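PDB 3E96: dihydrodipicolinate synthase from Bacillus clausii KSM-K16, which probably catalyses the condensation step of lysine biosynthesis that yields 4-hydroxy-tetrahydrodipicolinate. Local coordinates for residues Ala86-Ala91 with Val110-Pro115. Sequence-based numbering, arbitrary orientation.
Sequences AGIGYA and VMIHMP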
loop_
_atom_site.group_PDB
_atom_site.type_symbol
_atom_site.label_atom_id
_atom_site.label_comp_id
_atom_site.label_asym_id
_atom_site.label_seq_id
_atom_site.Cartn_x
_atom_site.Cartn_y
_atom_site.Cartn_z
ATOM N N ALA B 86 -1.345 -17.323 8.216
ATOM C CA ALA B 86 -2.037 -16.618 7.145
ATOM C C ALA B 86 -1.863 -15.103 7.143
ATOM O O ALA B 86 -2.196 -14.423 8.115
ATOM C CB ALA B 86 -3.529 -16.964 7.182
ATOM N N GLY B 87 -1.344 -14.579 6.038
ATOM C CA GLY B 87 -1.179 -13.145 5.923
ATOM C C GLY B 87 -2.545 -12.512 5.721
ATOM O O GLY B 87 -3.364 -13.025 4.947
ATOM N N ILE B 88 -2.803 -11.417 6.431
ATOM C CA ILE B 88 -4.068 -10.695 6.314
ATOM C C ILE B 88 -3.771 -9.196 6.298
ATOM O O ILE B 88 -2.667 -8.772 6.660
ATOM C CB ILE B 88 -5.041 -11.026 7.487
ATOM C CG1 ILE B 88 -4.448 -10.576 8.823
ATOM C CG2 ILE B 88 -5.320 -12.525 7.524
ATOM C CD1 ILE B 88 -5.389 -10.815 10.013
ATOM N N GLY B 89 -4.740 -8.393 5.869
ATOM C CA GLY B 89 -4.516 -6.956 5.811
ATOM C C GLY B 89 -5.728 -6.157 5.360
ATOM O O GLY B 89 -6.854 -6.645 5.448
ATOM N N TYR B 90 -5.481 -4.936 4.879
ATOM C CA TYR B 90 -6.514 -4.012 4.401
ATOM C C TYR B 90 -7.267 -3.338 5.550
ATOM O O TYR B 90 -6.758 -3.265 6.666
ATOM C CB TYR B 90 -7.498 -4.740 3.479
ATOM C CG TYR B 90 -6.845 -5.321 2.244
ATOM C CD1 TYR B 90 -6.231 -4.493 1.302
ATOM C CD2 TYR B 90 -6.850 -6.698 2.009
ATOM C CE1 TYR B 90 -5.640 -5.020 0.156
ATOM C CE2 TYR B 90 -6.263 -7.237 0.863
ATOM C CZ TYR B 90 -5.661 -6.392 -0.057
ATOM O OH TYR B 90 -5.087 -6.919 -1.196
ATOM N N ALA B 91 -8.466 -2.830 5.276
ATOM C CA ALA B 91 -9.265 -2.177 6.310
ATOM C C ALA B 91 -9.458 -3.152 7.473
ATOM O O ALA B 91 -9.501 -4.365 7.263
ATOM C CB ALA B 91 -10.619 -1.756 5.736
ATOM N N VAL B 110 -2.192 -15.893 12.231
ATOM C CA VAL B 110 -2.254 -14.923 11.145
ATOM C C VAL B 110 -1.099 -13.945 11.290
ATOM O O VAL B 110 -0.570 -13.755 12.391
ATOM C CB VAL B 110 -3.571 -14.095 11.163
ATOM C CG1 VAL B 110 -4.765 -14.997 10.915
ATOM C CG2 VAL B 110 -3.708 -13.357 12.493
ATOM N N MET B 111 -0.686 -13.357 10.171
ATOM C CA MET B 111 0.356 -12.337 10.173
ATOM C C MET B 111 -0.339 -11.096 9.634
ATOM O O MET B 111 -0.833 -11.086 8.503
ATOM C CB MET B 111 1.531 -12.684 9.249
ATOM C CG MET B 111 2.558 -11.527 9.126
ATOM S SD MET B 111 3.806 -11.736 7.830
ATOM C CE MET B 111 2.811 -11.483 6.367
ATOM N N ILE B 112 -0.402 -10.053 10.447
ATOM C CA ILE B 112 -1.047 -8.832 10.004
ATOM C C ILE B 112 -0.017 -7.968 9.292
ATOM O O ILE B 112 0.957 -7.516 9.901
ATOM C CB ILE B 112 -1.631 -8.036 11.188
ATOM C CG1 ILE B 112 -2.478 -8.957 12.075
ATOM C CG2 ILE B 112 -2.496 -6.895 10.662
ATOM C CD1 ILE B 112 -3.000 -8.274 13.335
ATOM N N HIS B 113 -0.228 -7.761 7.995
ATOM C CA HIS B 113 0.665 -6.931 7.198
ATOM C C HIS B 113 0.649 -5.520 7.751
ATOM O O HIS B 113 -0.276 -5.135 8.464
ATOM C CB HIS B 113 0.193 -6.868 5.742
ATOM C CG HIS B 113 0.554 -8.073 4.934
ATOM N ND1 HIS B 113 1.820 -8.276 4.430
ATOM C CD2 HIS B 113 -0.179 -9.147 4.560
ATOM C CE1 HIS B 113 1.851 -9.426 3.778
ATOM N NE2 HIS B 113 0.650 -9.974 3.842
ATOM N N MET B 114 1.680 -4.751 7.424
ATOM C CA MET B 114 1.733 -3.362 7.847
ATOM C C MET B 114 0.617 -2.718 7.029
ATOM O O MET B 114 0.484 -2.996 5.838
ATOM C CB MET B 114 3.083 -2.744 7.462
ATOM C CG MET B 114 3.305 -1.324 7.978
ATOM S SD MET B 114 3.624 -1.270 9.769
ATOM C CE MET B 114 3.254 0.558 10.135
ATOM N N PRO B 115 -0.215 -1.868 7.651
ATOM C CA PRO B 115 -1.286 -1.247 6.863
ATOM C C PRO B 115 -0.709 -0.462 5.680
ATOM O O PRO B 115 0.340 0.170 5.806
ATOM C CB PRO B 115 -1.998 -0.356 7.888
ATOM C CG PRO B 115 -0.916 -0.053 8.909
ATOM C CD PRO B 115 -0.228 -1.388 9.042
#
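Ile88 meets Val110 and Ile112 where two parallel strands pair. With its CG1 between the backbone N and the carbonyl carbon (chi1 63°), Ile88 swings CD1 across the neighbouring strand, 3.9 Å from Val110 CB and 4.0 Å from Ile112 CG1. An alanine here would remove CG1 and CD1 and would probably leave a gap beside Val110 and Ile112. Three backbone bonds stitch the pair: Met111 N to Ala86 O (2.8 Å), Ile88 N to Met111 O (2.9 Å) and His113 N to Ile88 O (3.0 Å). The last is nearly straight, 172° at the hydrogen, and carries the pairing just past the end of strand 109-112. On the opposite face of the sheet Gly87 has no side chain, and a CB there would crowd His113 NE2. Met111 CE lies over one face of that imidazole, offset toward the rim; NE2 is hydrogen-bonded to Cys53 O and the ring stacks on Phe59. Met111 also lies beside Lys167 and Tyr143, the predicted Schiff-base lysine and proton donor/acceptor, so this face lines the probable active site. Ile88, by contrast, faces outward onto Leu98 of helix 92-105 and Leu136 of helix 122-136; the first of these helices links strands 83-88 and 109-112 in a beta-alpha-beta crossover of the TIM barrel.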